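Local coordinates for protein tRNA (guanine(9)-N1)-methyltransferase (Schizosaccharomyces pombe, PDB 4JWH) that catalyses the S-adenosylmethionine-dependent methylation of guanine N1 at position 9 of cytoplasmic tRNA, at residues S123-Q127 with G212-D216; L144-N148 with S177-F182; R93-G97 with L263-Y267. All blocks are in the same frame, centred on the assembly; numbering follows the deposited sequence.

Contact 1 (S123-Q127 with G212-D216); sequences SLCQQ and GAIVD. With SAH (S-adenosyl-L-homocysteine), chain C.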
loop_
_atom_site.group_PDB
_atom_site.type_symbol
_atom_site.label_atom_id
_atom_site.label_comp_id
_atom_site.label_asym_id
_atom_site.label_seq_id
_atom_site.Cartn_x
_atom_site.Cartn_y
_atom_site.Cartn_z
ATOM N N SER A 123 -14.793 4.107 1.022
ATOM C CA SER A 123 -13.724 4.430 0.076
ATOM C C SER A 123 -12.479 3.521 0.226
ATOM O O SER A 123 -11.957 3.002 -0.766
ATOM C CB SER A 123 -13.353 5.907 0.167
ATOM O OG SER A 123 -12.062 6.110 -0.391
ATOM N N LEU A 124 -12.016 3.323 1.459
ATOM C CA LEU A 124 -10.874 2.441 1.734
ATOM C C LEU A 124 -11.130 1.033 1.184
ATOM O O LEU A 124 -10.293 0.408 0.549
ATOM C CB LEU A 124 -10.588 2.406 3.246
ATOM C CG LEU A 124 -9.408 1.497 3.644
ATOM C CD1 LEU A 124 -8.084 2.007 2.990
ATOM C CD2 LEU A 124 -9.306 1.457 5.144
ATOM N N CYS A 125 -12.332 0.541 1.380
ATOM C CA CYS A 125 -12.637 -0.788 0.918
ATOM C C CYS A 125 -12.502 -0.931 -0.629
ATOM O O CYS A 125 -11.956 -1.908 -1.143
ATOM C CB CYS A 125 -14.028 -1.135 1.399
ATOM S SG CYS A 125 -14.536 -2.705 0.813
ATOM N N GLN A 126 -12.996 0.072 -1.357
ATOM C CA GLN A 126 -12.803 0.174 -2.812
ATOM C C GLN A 126 -11.298 0.205 -3.137
ATOM O O GLN A 126 -10.819 -0.469 -4.039
ATOM C CB GLN A 126 -13.548 1.423 -3.330
ATOM C CG GLN A 126 -13.117 1.975 -4.696
ATOM C CD GLN A 126 -13.970 3.172 -5.130
ATOM O OE1 GLN A 126 -13.515 4.328 -5.110
ATOM N NE2 GLN A 126 -15.216 2.896 -5.513
ATOM N N GLN A 127 -10.552 0.955 -2.348
ATOM C CA GLN A 127 -9.104 1.083 -2.577
ATOM C C GLN A 127 -8.340 -0.204 -2.330
ATOM O O GLN A 127 -7.407 -0.504 -3.086
ATOM C CB GLN A 127 -8.548 2.207 -1.733
ATOM C CG GLN A 127 -9.026 3.534 -2.224
ATOM C CD GLN A 127 -8.473 4.690 -1.455
ATOM O OE1 GLN A 127 -7.349 4.649 -0.968
ATOM N NE2 GLN A 127 -9.240 5.768 -1.386
ATOM N N GLY A 212 -0.147 2.852 4.843
ATOM C CA GLY A 212 -1.255 3.119 5.784
ATOM C C GLY A 212 -2.634 2.954 5.159
ATOM O O GLY A 212 -2.976 3.646 4.200
ATOM N N ALA A 213 -3.446 2.042 5.686
ATOM C CA ALA A 213 -4.775 1.839 5.094
ATOM C C ALA A 213 -5.731 2.801 5.784
ATOM O O ALA A 213 -6.408 2.450 6.758
ATOM C CB ALA A 213 -5.253 0.380 5.218
ATOM N N ILE A 214 -5.759 4.026 5.271
ATOM C CA ILE A 214 -6.604 5.075 5.824
ATOM C C ILE A 214 -6.967 6.134 4.771
ATOM O O ILE A 214 -6.145 6.535 3.951
ATOM C CB ILE A 214 -5.942 5.744 7.083
ATOM C CG1 ILE A 214 -6.928 6.726 7.765
ATOM C CG2 ILE A 214 -4.582 6.382 6.736
ATOM C CD1 ILE A 214 -6.451 7.303 9.076
ATOM N N VAL A 215 -8.221 6.548 4.790
ATOM C CA VAL A 215 -8.733 7.615 3.959
ATOM C C VAL A 215 -9.089 8.780 4.880
ATOM O O VAL A 215 -10.132 8.768 5.540
ATOM C CB VAL A 215 -9.979 7.127 3.181
ATOM C CG1 VAL A 215 -10.684 8.276 2.433
ATOM C CG2 VAL A 215 -9.566 6.025 2.220
ATOM N N ASP A 216 -8.182 9.745 4.973
ATOM C CA ASP A 216 -8.338 10.839 5.927
ATOM C C ASP A 216 -8.235 12.224 5.281
ATOM O O ASP A 216 -8.499 13.218 5.942
ATOM C CB ASP A 216 -7.353 10.624 7.104
ATOM C CG ASP A 216 -5.912 10.949 6.748
ATOM O OD1 ASP A 216 -5.523 10.716 5.593
ATOM O OD2 ASP A 216 -5.156 11.429 7.625
HETATM N N SAH C . -2.286 11.272 7.221
HETATM C CA SAH C . -2.188 9.898 6.753
HETATM C CB SAH C . -2.846 9.873 5.347
HETATM C CG SAH C . -2.097 9.016 4.414
HETATM S SD SAH C . -2.588 8.598 2.786
HETATM C C SAH C . -0.759 9.435 7.000
HETATM O O SAH C . -0.133 8.664 6.336
HETATM O OXT SAH C . -0.191 9.810 7.982
HETATM C "C5'" SAH C . -2.532 6.853 2.853
HETATM C "C4'" SAH C . -1.174 6.172 2.724
HETATM O "O4'" SAH C . -0.606 6.322 1.459
HETATM C "C3'" SAH C . -0.080 6.595 3.711
HETATM O "O3'" SAH C . -0.214 5.985 4.962
HETATM C "C2'" SAH C . 1.185 6.230 3.014
HETATM O "O2'" SAH C . 1.465 4.898 3.297
HETATM C "C1'" SAH C . 0.783 6.429 1.577
HETATM N N9 SAH C . 1.293 7.682 0.995
HETATM C C8 SAH C . 0.578 8.666 0.527
HETATM N N7 SAH C . 1.310 9.615 0.005
HETATM C C5 SAH C . 2.542 9.221 0.102
HETATM C C6 SAH C . 3.861 9.746 -0.256
HETATM N N6 SAH C . 3.974 10.913 -0.834
HETATM N N1 SAH C . 4.913 9.016 0.026
HETATM C C2 SAH C . 4.804 7.836 0.608
HETATM N N3 SAH C . 3.665 7.307 0.974
HETATM C C4 SAH C . 2.516 7.932 0.748
HETATM O O HOH W 1 -6.384 6.628 0.902
#
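V215 lays one methyl group against a patch of helix 118-137 one turn long: its CG2 lies 3.6 Å from S123 OG, 3.7 Å from the backbone L124 N and 3.6 Å from Q127 NE2. L124 extends the overlap, its CD1 4.0 Å from A213 CB and its CD2 3.5 Å from the carbonyl A213 O. The direct contact is thus van der Waals packing of methyl groups, partly against polar atoms, and a water adds a polar link by donating to Q127 OE1 at 2.9 Å and to I214 O at 3.1 Å. A213 centres an inverse gamma turn, in which I214 N bonds weakly to G212 O (3.0 Å), so the chain bends as it leaves strand 208-212. The side of the loop away from the helix serves the ligand. G212 N donates to O2' of SAH at 3.0 Å, and the amino N of SAH donates to D216 OD2 at 2.9 Å. A side chain on G212 would collide with O3' of SAH, which fits glycine at this position. Backed by a helix and facing the cofactor product, with the proton acceptor D216 in it, this loop belongs to the S-adenosylmethionine site of the SPOUT methyltransferase fold.

Contact 2 (L144-N148 with S177-F182); sequences LFATN and SYLEEF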
loop_
_atom_site.group_PDB
_atom_site.type_symbol
_atom_site.label_atom_id
_atom_site.label_comp_id
_atom_site.label_asym_id
_atom_site.label_seq_id
_atom_site.Cartn_x
_atom_site.Cartn_y
_atom_site.Cartn_z
ATOM N N LEU A 144 0.542 -9.447 -1.298
ATOM C CA LEU A 144 -0.244 -8.432 -0.618
ATOM C C LEU A 144 -0.752 -8.896 0.746
ATOM O O LEU A 144 -1.392 -9.935 0.852
ATOM C CB LEU A 144 -1.421 -7.990 -1.516
ATOM C CG LEU A 144 -2.291 -6.795 -1.081
ATOM C CD1 LEU A 144 -1.402 -5.588 -0.846
ATOM C CD2 LEU A 144 -3.421 -6.472 -2.140
ATOM N N PHE A 145 -0.457 -8.127 1.793
ATOM C CA PHE A 145 -0.935 -8.429 3.131
ATOM C C PHE A 145 -1.857 -7.319 3.539
ATOM O O PHE A 145 -1.648 -6.139 3.146
ATOM C CB PHE A 145 0.207 -8.545 4.159
ATOM C CG PHE A 145 0.964 -9.864 4.098
ATOM C CD1 PHE A 145 0.892 -10.790 5.157
ATOM C CD2 PHE A 145 1.745 -10.166 2.994
ATOM C CE1 PHE A 145 1.593 -11.997 5.108
ATOM C CE2 PHE A 145 2.447 -11.368 2.929
ATOM C CZ PHE A 145 2.350 -12.304 3.993
ATOM N N ALA A 146 -2.885 -7.688 4.299
ATOM C CA ALA A 146 -3.736 -6.704 4.983
ATOM C C ALA A 146 -3.716 -7.014 6.497
ATOM O O ALA A 146 -4.362 -7.981 6.967
ATOM C CB ALA A 146 -5.129 -6.757 4.443
ATOM N N THR A 147 -2.977 -6.208 7.257
ATOM C CA THR A 147 -2.746 -6.510 8.679
ATOM C C THR A 147 -3.648 -5.683 9.607
ATOM O O THR A 147 -4.130 -4.613 9.218
ATOM C CB THR A 147 -1.225 -6.369 9.065
ATOM O OG1 THR A 147 -0.769 -5.034 8.787
ATOM C CG2 THR A 147 -0.358 -7.377 8.282
ATOM N N ASN A 148 -3.841 -6.160 10.832
ATOM C CA ASN A 148 -4.948 -5.733 11.703
ATOM C C ASN A 148 -6.260 -5.701 10.928
ATOM O O ASN A 148 -7.056 -4.805 11.125
ATOM C CB ASN A 148 -4.705 -4.354 12.332
ATOM C CG ASN A 148 -3.656 -4.381 13.425
ATOM O OD1 ASN A 148 -2.517 -3.993 13.204
ATOM N ND2 ASN A 148 -4.047 -4.818 14.614
ATOM N N SER A 177 -0.971 -7.668 13.647
ATOM C CA SER A 177 -0.317 -6.426 13.213
ATOM C C SER A 177 0.851 -6.814 12.313
ATOM O O SER A 177 1.296 -7.974 12.359
ATOM C CB SER A 177 0.223 -5.680 14.430
ATOM O OG SER A 177 1.387 -6.355 14.894
ATOM N N TYR A 178 1.339 -5.873 11.491
ATOM C CA TYR A 178 2.526 -6.134 10.660
ATOM C C TYR A 178 3.738 -6.462 11.527
ATOM O O TYR A 178 4.571 -7.290 11.131
ATOM C CB TYR A 178 2.850 -4.998 9.644
ATOM C CG TYR A 178 3.044 -3.582 10.218
ATOM C CD1 TYR A 178 2.056 -2.616 10.078
ATOM C CD2 TYR A 178 4.225 -3.209 10.827
ATOM C CE1 TYR A 178 2.223 -1.308 10.599
ATOM C CE2 TYR A 178 4.414 -1.879 11.344
ATOM C CZ TYR A 178 3.404 -0.960 11.233
ATOM O OH TYR A 178 3.564 0.323 11.732
ATOM N N LEU A 179 3.819 -5.813 12.689
ATOM C CA LEU A 179 4.911 -6.004 13.646
ATOM C C LEU A 179 4.883 -7.436 14.169
ATOM O O LEU A 179 5.929 -8.056 14.326
ATOM C CB LEU A 179 4.850 -4.982 14.794
ATOM C CG LEU A 179 6.141 -4.737 15.609
ATOM C CD1 LEU A 179 7.291 -4.253 14.734
ATOM C CD2 LEU A 179 5.909 -3.759 16.786
ATOM N N GLU A 180 3.679 -7.963 14.392
ATOM C CA GLU A 180 3.502 -9.349 14.797
ATOM C C GLU A 180 3.847 -10.284 13.668
ATOM O O GLU A 180 4.654 -11.184 13.852
ATOM C CB GLU A 180 2.072 -9.613 15.317
ATOM C CG GLU A 180 1.792 -8.898 16.634
ATOM C CD GLU A 180 0.341 -9.002 17.113
ATOM O OE1 GLU A 180 0.159 -9.077 18.353
ATOM O OE2 GLU A 180 -0.611 -8.976 16.299
ATOM N N GLU A 181 3.245 -10.059 12.497
ATOM C CA GLU A 181 3.431 -10.928 11.355
ATOM C C GLU A 181 4.887 -10.974 10.842
ATOM O O GLU A 181 5.354 -12.032 10.396
ATOM C CB GLU A 181 2.418 -10.559 10.256
ATOM C CG GLU A 181 2.529 -11.318 8.949
ATOM C CD GLU A 181 2.006 -12.748 9.027
ATOM O OE1 GLU A 181 2.507 -13.578 8.242
ATOM O OE2 GLU A 181 1.108 -13.036 9.853
ATOM N N PHE A 182 5.587 -9.844 10.930
ATOM C CA PHE A 182 6.978 -9.720 10.433
ATOM C C PHE A 182 8.022 -9.363 11.508
ATOM O O PHE A 182 8.998 -8.687 11.227
ATOM C CB PHE A 182 7.046 -8.708 9.274
ATOM C CG PHE A 182 6.195 -9.095 8.088
ATOM C CD1 PHE A 182 4.963 -8.478 7.869
ATOM C CD2 PHE A 182 6.596 -10.131 7.239
ATOM C CE1 PHE A 182 4.162 -8.862 6.776
ATOM C CE2 PHE A 182 5.812 -10.507 6.137
ATOM C CZ PHE A 182 4.598 -9.881 5.905
HETATM O O HOH W 2 -1.001 -3.568 11.076
#
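This is a strand-to-helix contact, partly buried, in which the short helix 178-181 rests on one face of the parallel sheet over strand 143-147. Side chains alternate along a strand, so F145 and T147, two apart, both point to the helix. At one end two rings meet in a T-shaped (edge-to-face) pair: the edge of F182 is directed at the face of F145, with centroids 5.0 Å apart, planes at 66° and F182 CZ 3.8 Å from F145 CE1. The carboxylate of E181 also approaches this ring, E181 OE1 lying 3.6 Å from F145 CE1. At the other end the contact turns polar. T147 OG1 sits 3.5 Å from Y178 N and near the plane of the Y178 ring, while N148 OD1 comes within 3.3 Å of S177 CA. One water gathers these groups, accepting from T147 OG1 at 2.7 Å, donating to N148 OD1 at 2.6 Å and accepting weakly from Y178 N at 3.3 Å. It thus joins the end of the strand to the first turn of the helix. Y178 reaches on across the sheet, touching I210 of strand 208-212, and its hydroxyl bonds to Q231 of helix 223-231. The helix start is fixed internally: E180 N donates to S177 OG at 2.8 Å and S177 N to E180 OE2 at 3.0 Å. This reciprocal pair is a capping box, here at the N-terminus of a short helix packed on the parallel sheet of an alpha/beta fold.

Contact 3 (R93-G97 with L263-Y267); sequences RIRLG and LWLEY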
loop_
_atom_site.group_PDB
_atom_site.type_symbol
_atom_site.label_atom_id
_atom_site.label_comp_id
_atom_site.label_asym_id
_atom_site.label_seq_id
_atom_site.Cartn_x
_atom_site.Cartn_y
_atom_site.Cartn_z
ATOM N N ARG A 93 -3.246 1.519 -20.379
ATOM C CA ARG A 93 -1.904 0.952 -20.092
ATOM C C ARG A 93 -1.807 -0.457 -20.640
ATOM O O ARG A 93 -2.682 -1.307 -20.416
ATOM C CB ARG A 93 -1.637 0.943 -18.575
ATOM C CG ARG A 93 -0.165 0.783 -18.215
ATOM C CD ARG A 93 0.026 0.579 -16.700
ATOM N NE ARG A 93 -0.089 -0.835 -16.312
ATOM C CZ ARG A 93 0.821 -1.783 -16.557
ATOM N NH1 ARG A 93 1.955 -1.498 -17.200
ATOM N NH2 ARG A 93 0.597 -3.027 -16.146
ATOM N N ILE A 94 -0.744 -0.705 -21.384
ATOM C CA ILE A 94 -0.551 -2.017 -21.936
ATOM C C ILE A 94 0.646 -2.666 -21.244
ATOM O O ILE A 94 1.634 -2.002 -20.969
ATOM C CB ILE A 94 -0.434 -1.990 -23.475
ATOM C CG1 ILE A 94 -0.311 -3.402 -24.019
ATOM C CG2 ILE A 94 0.794 -1.192 -23.955
ATOM C CD1 ILE A 94 -0.327 -3.422 -25.504
ATOM N N ARG A 95 0.520 -3.956 -20.928
ATOM C CA ARG A 95 1.588 -4.704 -20.297
ATOM C C ARG A 95 2.319 -5.585 -21.316
ATOM O O ARG A 95 1.696 -6.381 -22.027
ATOM C CB ARG A 95 1.025 -5.561 -19.168
ATOM C CG ARG A 95 2.076 -6.092 -18.216
ATOM C CD ARG A 95 1.946 -7.585 -18.101
ATOM N NE ARG A 95 0.754 -7.942 -17.384
ATOM C CZ ARG A 95 0.007 -9.014 -17.619
ATOM N NH1 ARG A 95 0.317 -9.871 -18.581
ATOM N NH2 ARG A 95 -1.071 -9.208 -16.884
ATOM N N LEU A 96 3.649 -5.455 -21.355
ATOM C CA LEU A 96 4.486 -6.221 -22.286
ATOM C C LEU A 96 5.340 -7.245 -21.552
ATOM O O LEU A 96 5.962 -6.941 -20.537
ATOM C CB LEU A 96 5.436 -5.305 -23.086
ATOM C CG LEU A 96 5.106 -3.852 -23.452
ATOM C CD1 LEU A 96 6.408 -3.143 -23.838
ATOM C CD2 LEU A 96 4.091 -3.750 -24.582
ATOM N N GLY A 97 5.377 -8.462 -22.072
ATOM C CA GLY A 97 6.374 -9.414 -21.618
ATOM C C GLY A 97 5.923 -10.387 -20.558
ATOM O O GLY A 97 4.740 -10.517 -20.280
ATOM N N LEU A 263 4.049 -0.360 -10.597
ATOM C CA LEU A 263 4.557 0.093 -11.885
ATOM C C LEU A 263 6.065 0.340 -11.875
ATOM O O LEU A 263 6.757 0.165 -12.892
ATOM C CB LEU A 263 3.779 1.305 -12.386
ATOM C CG LEU A 263 2.366 0.925 -12.894
ATOM C CD1 LEU A 263 1.532 2.166 -13.279
ATOM C CD2 LEU A 263 2.406 -0.034 -14.039
ATOM N N TRP A 264 6.596 0.729 -10.725
ATOM C CA TRP A 264 8.028 0.865 -10.617
ATOM C C TRP A 264 8.694 -0.498 -10.819
ATOM O O TRP A 264 9.710 -0.588 -11.503
ATOM C CB TRP A 264 8.479 1.491 -9.293
ATOM C CG TRP A 264 9.965 1.807 -9.364
ATOM C CD1 TRP A 264 10.536 2.939 -9.850
ATOM C CD2 TRP A 264 11.050 0.943 -8.967
ATOM N NE1 TRP A 264 11.921 2.845 -9.786
ATOM C CE2 TRP A 264 12.258 1.632 -9.238
ATOM C CE3 TRP A 264 11.112 -0.345 -8.410
ATOM C CZ2 TRP A 264 13.524 1.072 -8.977
ATOM C CZ3 TRP A 264 12.358 -0.903 -8.151
ATOM C CH2 TRP A 264 13.553 -0.193 -8.430
ATOM N N LEU A 265 8.144 -1.549 -10.220
ATOM C CA LEU A 265 8.677 -2.895 -10.469
ATOM C C LEU A 265 8.789 -3.180 -11.971
ATOM O O LEU A 265 9.820 -3.668 -12.448
ATOM C CB LEU A 265 7.845 -3.959 -9.761
ATOM C CG LEU A 265 7.865 -3.807 -8.244
ATOM C CD1 LEU A 265 6.922 -4.791 -7.586
ATOM C CD2 LEU A 265 9.305 -3.934 -7.684
ATOM N N GLU A 266 7.733 -2.852 -12.714
ATOM C CA GLU A 266 7.730 -3.044 -14.157
ATOM C C GLU A 266 8.732 -2.152 -14.897
ATOM O O GLU A 266 9.553 -2.641 -15.677
ATOM C CB GLU A 266 6.327 -2.802 -14.710
ATOM C CG GLU A 266 6.313 -2.852 -16.227
ATOM C CD GLU A 266 4.934 -3.077 -16.840
ATOM O OE1 GLU A 266 3.979 -3.446 -16.122
ATOM O OE2 GLU A 266 4.840 -2.899 -18.071
ATOM N N TYR A 267 8.650 -0.843 -14.670
ATOM C CA TYR A 267 9.409 0.095 -15.499
ATOM C C TYR A 267 10.780 0.410 -14.914
ATOM O O TYR A 267 11.710 0.726 -15.655
ATOM C CB TYR A 267 8.629 1.415 -15.697
ATOM C CG TYR A 267 7.252 1.287 -16.314
ATOM C CD1 TYR A 267 7.022 0.454 -17.417
ATOM C CD2 TYR A 267 6.173 2.014 -15.809
ATOM C CE1 TYR A 267 5.721 0.347 -18.007
ATOM C CE2 TYR A 267 4.881 1.914 -16.386
ATOM C CZ TYR A 267 4.666 1.074 -17.469
ATOM O OH TYR A 267 3.400 0.995 -18.037
#
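One guanidinium nitrogen carries the polar part of this contact. R93 NH1 donates to the hydroxyl Y267 OH at 3.0 Å with good geometry, and it forms a salt bridge with E266, whose OE1 lies 3.0 Å and OE2 3.3 Å from the same NH1. Both hydrogen bonds to the carboxylate are weak, the one to OE1 bent (135°) and the one to OE2 long, so much of that attraction is probably electrostatic. The three groups fit together because E266 and Y267 are consecutive in the last turn of helix 254-267, and the tyrosine ring carries its hydroxyl round to the guanidinium edge. Over one face of the same planar group lies a methyl of L263, with R93 CZ 3.5 Å from L263 CD2; L263 also packs on helix 270-277, whose E276 is touched by R93. Farther along the loop the contact thins to R95 CG at 3.9 Å from E266 OE1. The charged end of R95 turns elsewhere, NH2 bonding to the carbonyl of T137. A surface contact that rests so largely on one arginine, the first modelled residue, ties this loop to the helix end through charge and hydroxyl chemistry rather than through a broad apolar core.

The three contacts show how one alpha/beta domain uses different kinds of contact at increasing distance from its ligand. Contact 1 holds part of the SAH pocket itself. Contact 2 lies beside it, centres 16 Å apart and nearest atoms about 6 Å, and its two segments fall in sequence between those of contact 1; its Y178 side chain stays about 10 Å from SAH. Contact 3 brackets both in sequence and joins the first modelled residues to a helix near the C-terminal end, its centre 24 Å from that of contact 1 and 27 Å from that of contact 2, across the chain's centre from the latter. Even so, the helix 254-267 of contact 3 begins at V254 beside Q127 of contact 1.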